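Local coordinates for nuclear inclusion protein A (Tobacco vein mottling virus, PDB 3MMG) that probably acts as a cysteine-type peptidase, a 3C-type viral protease with a two-barrel, chymotrypsin-like fold, at residues L4-R9 with V156-G161; V109-T114 with H142-K147. The protein carries 3 engineered substitutions. All coordinates share one frame; numbering follows the deposited sequence.

Contact 1 of 2, residues L4-R9 with V156-G161; sequences LLKGVR and VSIIDG
Two long basic side chains, Lys6 and Arg9, make the whole contribution of the irregular N-terminal segment 4-9 to its contact with the turn at 156-161. Lys6 leaves the backbone with CG anti to its carbonyl carbon and then folds sharply at chi2 (-60°), so that its methylenes cross the side chains of Ile158 and Ile159 obliquely. Its CG rests 3.7 Å from CD1 of Ile158 and 3.7 Å from the carbonyl O of the same residue. Further out, Lys6 CE meets CD1 of Ile159 at 4.0 Å. Ile158 reaches this position with CG1 in the crowded place between N and carbonyl carbon (chi1 49°). Arg9 behaves differently: CG is anti to the backbone N, the chain stays extended, and a bend at chi3 (-71°) lays the guanidinium over the turn. Gly161 N lies under one face, toward the rim, 3.5 Å from NH1, and the two donors do not bond. Arg9 NH2 comes within 3.2 Å of Ile159 O, but at an angle too poor for a hydrogen bond. The polar link is instead made by one water, which accepts from Arg9 NE at 2.9 Å and donates to Ile158 O at 2.6 Å. The turn holds its own shape: Gly161, whose phi is positive, gives its N-H to Ser157 O at 2.9 Å, while Ser157 OG takes the N-H of Ile159 and also bonds Asp107. Asp160 turns from Arg9 to a salt bridge with Arg101. The example illustrates how a chain terminus can lie on a turn held by its own hydrogen bonds, here an ST turn in the connection between antiparallel strands 154-157 and 163-171 of the second barrel of a chymotrypsin-like protease.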
loop_
_atom_site.group_PDB
_atom_site.type_symbol
_atom_site.label_atom_id
_atom_site.label_comp_id
_atom_site.label_asym_id
_atom_site.label_seq_id
_atom_site.Cartn_x
_atom_site.Cartn_y
_atom_site.Cartn_z
ATOM N N LEU A 4 24.709 9.591 13.729
ATOM C CA LEU A 4 23.952 8.355 13.671
ATOM C C LEU A 4 22.673 8.431 12.831
ATOM O O LEU A 4 22.413 7.551 11.992
ATOM C CB LEU A 4 23.629 7.924 15.120
ATOM C CG LEU A 4 22.756 6.675 15.245
ATOM C CD1 LEU A 4 23.410 5.461 14.585
ATOM C CD2 LEU A 4 22.427 6.398 16.714
ATOM N N LEU A 5 21.867 9.469 13.072
ATOM C CA LEU A 5 20.560 9.606 12.443
ATOM C C LEU A 5 20.625 10.477 11.186
ATOM O O LEU A 5 21.410 11.454 11.107
ATOM C CB LEU A 5 19.579 10.224 13.437
ATOM C CG LEU A 5 19.551 9.438 14.744
ATOM C CD1 LEU A 5 18.885 10.217 15.867
ATOM C CD2 LEU A 5 18.878 8.060 14.531
ATOM N N LYS A 6 19.785 10.132 10.206
ATOM C CA LYS A 6 19.761 10.826 8.930
ATOM C C LYS A 6 19.141 12.214 9.089
ATOM O O LYS A 6 18.261 12.425 9.924
ATOM C CB LYS A 6 18.938 10.030 7.926
ATOM C CG LYS A 6 19.578 8.687 7.515
ATOM C CD LYS A 6 20.934 8.904 6.875
ATOM C CE LYS A 6 21.258 7.724 5.961
ATOM N NZ LYS A 6 22.423 8.034 5.062
ATOM N N GLY A 7 19.608 13.134 8.249
ATOM C CA GLY A 7 19.144 14.525 8.243
ATOM C C GLY A 7 17.807 14.708 7.558
ATOM O O GLY A 7 17.122 13.743 7.186
ATOM N N VAL A 8 17.441 15.969 7.371
ATOM C CA VAL A 8 16.148 16.307 6.734
ATOM C C VAL A 8 15.977 15.694 5.327
ATOM O O VAL A 8 16.921 15.674 4.531
ATOM C CB VAL A 8 15.919 17.857 6.726
ATOM C CG1 VAL A 8 15.905 18.386 8.192
ATOM C CG2 VAL A 8 16.980 18.613 5.879
ATOM N N ARG A 9 14.785 15.151 5.068
ATOM C CA ARG A 9 14.429 14.516 3.780
ATOM C C ARG A 9 13.076 15.018 3.314
ATOM O O ARG A 9 12.215 15.309 4.141
ATOM C CB ARG A 9 14.394 12.971 3.935
ATOM C CG ARG A 9 13.836 12.176 2.725
ATOM C CD ARG A 9 14.127 10.660 2.801
ATOM N NE ARG A 9 15.538 10.346 2.593
ATOM C CZ ARG A 9 16.167 10.359 1.419
ATOM N NH1 ARG A 9 15.525 10.661 0.294
ATOM N NH2 ARG A 9 17.467 10.076 1.373
ATOM N N VAL A 156 8.812 4.099 3.584
ATOM C CA VAL A 156 9.803 4.755 2.735
ATOM C C VAL A 156 11.185 4.645 3.378
ATOM O O VAL A 156 11.343 4.944 4.562
ATOM C CB VAL A 156 9.429 6.264 2.520
ATOM C CG1 VAL A 156 10.464 6.964 1.632
ATOM C CG2 VAL A 156 8.052 6.380 1.880
ATOM N N SER A 157 12.187 4.220 2.617
ATOM C CA SER A 157 13.545 4.140 3.173
ATOM C C SER A 157 14.126 5.535 3.469
ATOM O O SER A 157 14.034 6.444 2.646
ATOM C CB SER A 157 14.475 3.473 2.150
ATOM O OG SER A 157 15.824 3.572 2.609
ATOM N N ILE A 158 14.729 5.697 4.639
ATOM C CA ILE A 158 15.446 6.941 4.920
ATOM C C ILE A 158 16.876 6.923 4.362
ATOM O O ILE A 158 17.619 7.923 4.481
ATOM C CB ILE A 158 15.418 7.299 6.432
ATOM C CG1 ILE A 158 15.821 6.103 7.314
ATOM C CG2 ILE A 158 14.048 7.754 6.821
ATOM C CD1 ILE A 158 17.306 5.756 7.362
ATOM N N ILE A 159 17.271 5.812 3.736
ATOM C CA ILE A 159 18.564 5.761 3.025
ATOM C C ILE A 159 18.482 6.515 1.690
ATOM O O ILE A 159 19.295 7.397 1.405
ATOM C CB ILE A 159 19.033 4.298 2.770
ATOM C CG1 ILE A 159 19.049 3.456 4.067
ATOM C CG2 ILE A 159 20.403 4.291 2.084
ATOM C CD1 ILE A 159 19.946 3.999 5.181
ATOM N N ASP A 160 17.483 6.178 0.877
ATOM C CA ASP A 160 17.391 6.717 -0.485
ATOM C C ASP A 160 15.988 7.183 -0.901
ATOM O O ASP A 160 15.765 7.530 -2.080
ATOM C CB ASP A 160 17.921 5.670 -1.476
ATOM C CG ASP A 160 17.078 4.393 -1.503
ATOM O OD1 ASP A 160 16.043 4.306 -0.781
ATOM O OD2 ASP A 160 17.490 3.451 -2.214
ATOM N N GLY A 161 15.046 7.218 0.052
ATOM C CA GLY A 161 13.671 7.650 -0.252
ATOM C C GLY A 161 12.843 6.742 -1.159
ATOM O O GLY A 161 11.761 7.121 -1.585
HETATM O O HOH W 1 17.096 10.448 5.022
#

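Contact 2 of 2, residues V109-T114 with H142-K147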
loop_
_atom_site.group_PDB
_atom_site.type_symbol
_atom_site.label_atom_id
_atom_site.label_comp_id
_atom_site.label_asym_id
_atom_site.label_seq_id
_atom_site.Cartn_x
_atom_site.Cartn_y
_atom_site.Cartn_z
ATOM N N VAL A 109 12.801 2.691 8.015
ATOM C CA VAL A 109 11.653 3.216 7.250
ATOM C C VAL A 109 10.825 4.238 8.020
ATOM O O VAL A 109 10.717 4.168 9.253
ATOM C CB VAL A 109 10.694 2.086 6.742
ATOM C CG1 VAL A 109 11.401 1.163 5.739
ATOM C CG2 VAL A 109 10.104 1.295 7.920
ATOM N N CYS A 110 10.273 5.212 7.280
ATOM C CA CYS A 110 9.200 6.113 7.781
ATOM C C CYS A 110 7.903 5.865 7.038
ATOM O O CYS A 110 7.919 5.671 5.814
ATOM C CB CYS A 110 9.546 7.587 7.562
ATOM S SG CYS A 110 10.914 8.212 8.499
ATOM N N MET A 111 6.772 5.935 7.745
ATOM C CA MET A 111 5.491 5.842 7.074
ATOM C C MET A 111 5.146 7.233 6.576
ATOM O O MET A 111 5.348 8.235 7.284
ATOM C CB MET A 111 4.442 5.282 8.026
ATOM C CG MET A 111 3.114 4.992 7.320
ATOM S SD MET A 111 1.954 4.148 8.432
ATOM C CE MET A 111 2.823 2.628 8.784
ATOM N N VAL A 112 4.615 7.288 5.361
ATOM C CA VAL A 112 4.223 8.558 4.759
ATOM C C VAL A 112 2.723 8.514 4.454
ATOM O O VAL A 112 2.214 7.503 3.967
ATOM C CB VAL A 112 5.000 8.813 3.472
ATOM C CG1 VAL A 112 4.431 10.055 2.772
ATOM C CG2 VAL A 112 6.483 9.004 3.774
ATOM N N SER A 113 2.030 9.624 4.692
ATOM C CA SER A 113 0.611 9.682 4.338
ATOM C C SER A 113 0.275 11.110 3.899
ATOM O O SER A 113 1.170 11.962 3.697
ATOM C CB SER A 113 -0.240 9.210 5.529
ATOM O OG SER A 113 -1.619 9.118 5.217
ATOM N N THR A 114 -1.012 11.359 3.742
ATOM C CA THR A 114 -1.458 12.625 3.229
ATOM C C THR A 114 -2.743 12.988 3.937
ATOM O O THR A 114 -3.523 12.124 4.346
ATOM C CB THR A 114 -1.621 12.572 1.676
ATOM O OG1 THR A 114 -1.999 13.859 1.157
ATOM C CG2 THR A 114 -2.637 11.505 1.261
ATOM N N HIS A 142 7.597 -3.768 11.567
ATOM C CA HIS A 142 7.990 -2.404 11.894
ATOM C C HIS A 142 7.312 -2.006 13.204
ATOM O O HIS A 142 6.389 -2.699 13.674
ATOM C CB HIS A 142 7.660 -1.419 10.728
ATOM C CG HIS A 142 6.194 -1.147 10.542
ATOM N ND1 HIS A 142 5.513 -0.219 11.299
ATOM C CD2 HIS A 142 5.293 -1.642 9.656
ATOM C CE1 HIS A 142 4.249 -0.176 10.911
ATOM N NE2 HIS A 142 4.085 -1.035 9.921
ATOM N N TRP A 143 7.799 -0.916 13.797
ATOM C CA TRP A 143 7.320 -0.450 15.103
ATOM C C TRP A 143 6.628 0.928 15.109
ATOM O O TRP A 143 6.571 1.578 16.158
ATOM C CB TRP A 143 8.458 -0.507 16.129
ATOM C CG TRP A 143 8.773 -1.938 16.531
ATOM C CD1 TRP A 143 8.283 -2.609 17.623
ATOM C CD2 TRP A 143 9.609 -2.872 15.828
ATOM N NE1 TRP A 143 8.773 -3.898 17.643
ATOM C CE2 TRP A 143 9.583 -4.086 16.553
ATOM C CE3 TRP A 143 10.375 -2.801 14.659
ATOM C CZ2 TRP A 143 10.310 -5.213 16.146
ATOM C CZ3 TRP A 143 11.109 -3.931 14.252
ATOM C CH2 TRP A 143 11.057 -5.122 14.998
ATOM N N ILE A 144 6.087 1.345 13.962
ATOM C CA ILE A 144 5.404 2.642 13.839
ATOM C C ILE A 144 3.939 2.453 14.231
ATOM O O ILE A 144 3.265 1.565 13.714
ATOM C CB ILE A 144 5.496 3.200 12.392
ATOM C CG1 ILE A 144 6.971 3.344 11.964
ATOM C CG2 ILE A 144 4.717 4.554 12.257
ATOM C CD1 ILE A 144 7.212 3.431 10.449
ATOM N N THR A 145 3.479 3.288 15.155
ATOM C CA THR A 145 2.070 3.313 15.570
ATOM C C THR A 145 1.128 3.444 14.367
ATOM O O THR A 145 1.291 4.341 13.537
ATOM C CB THR A 145 1.825 4.460 16.595
ATOM O OG1 THR A 145 2.542 4.174 17.798
ATOM C CG2 THR A 145 0.322 4.631 16.911
ATOM N N THR A 146 0.140 2.542 14.302
ATOM C CA THR A 146 -0.879 2.588 13.268
ATOM C C THR A 146 -2.276 2.364 13.850
ATOM O O THR A 146 -2.443 1.711 14.889
ATOM C CB THR A 146 -0.647 1.500 12.203
ATOM O OG1 THR A 146 -0.560 0.236 12.862
ATOM C CG2 THR A 146 0.637 1.719 11.484
ATOM N N LYS A 147 -3.262 2.903 13.157
ATOM C CA LYS A 147 -4.668 2.706 13.486
ATOM C C LYS A 147 -5.268 1.907 12.339
ATOM O O LYS A 147 -4.723 1.934 11.229
ATOM C CB LYS A 147 -5.352 4.067 13.516
ATOM C CG LYS A 147 -5.027 4.968 14.676
ATOM C CD LYS A 147 -6.006 6.123 14.589
ATOM C CE LYS A 147 -6.187 6.866 15.911
ATOM N NZ LYS A 147 -7.509 7.579 15.892
#
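Val109 opens the strand by pointing toward the 142-147 loop, where its CG2 lies 4.4 Å from CD1 of Ile144 and its carbonyl O lies 3.8 Å from that same methyl. Cys110 turns its side chain the other way, against Ile158, and leaves only backbone near the loop. With Met111 the alternation brings a side chain back, and this one does most of the work. CG is anti to the backbone N (chi1 -173°) and chi2 is extended too, so the chain runs straight out of the strand until chi3 (-62°) bends the methyl aside. At its root, Ile144 CD1 sits 3.7 Å from Met111 N, with Met111 CB at 4.1 Å, so that this methyl lies on the backbone between Val109 and Met111. At its tip, CE meets CG2 of Thr146 at 3.6 Å and CE1 of His142 at 3.8 Å, crossing both side chains at about a right angle. The apolar branch of Thr146 thus faces the methionine, while its OG1 bonds a polar side chain of the bound peptide. His142 is fixed in rotation from both nitrogens: ND1, acting as acceptor in the ring plane, takes the N-H of Ile144 at 3.1 Å (158°), and NE2 bonds His167 ND1. This pattern is consistent with a neutral ring protonated at NE2, although the ionisation is inferred. Met111 therefore packs as a second-shell residue behind Thr146, which with His167 probably lines the S1 pocket, as in related potyviral proteases. Strand 109-116 runs between strands 121-133 and 154-157 of the closed barrel, with Met111 and Ile144 both touching Leu155 of the latter; the loop follows strand 139-142, and strand 177-181 meets it through Asn177, which touches His142 and Thr146.

Overall arrangement
Strands 109-116 and 154-157 are neighbours in the second barrel, and they tie the two contacts together: Val156 N probably bonds Cys110 O at 2.9 Å, and Val156 CG2 packs on Val112 CG2 at 3.6 Å. Their centres lie 14 Å apart, and contact 2 is nested along the chain within the loop closed by contact 1. Contact 1 is partly buried and set toward the surface, about 20 Å from the chain centre, at a connecting turn; it relies on long basic chains and a bridging water. Contact 2, about 12 Å from that centre, is buried and largely apolar, and lies by the substrate site.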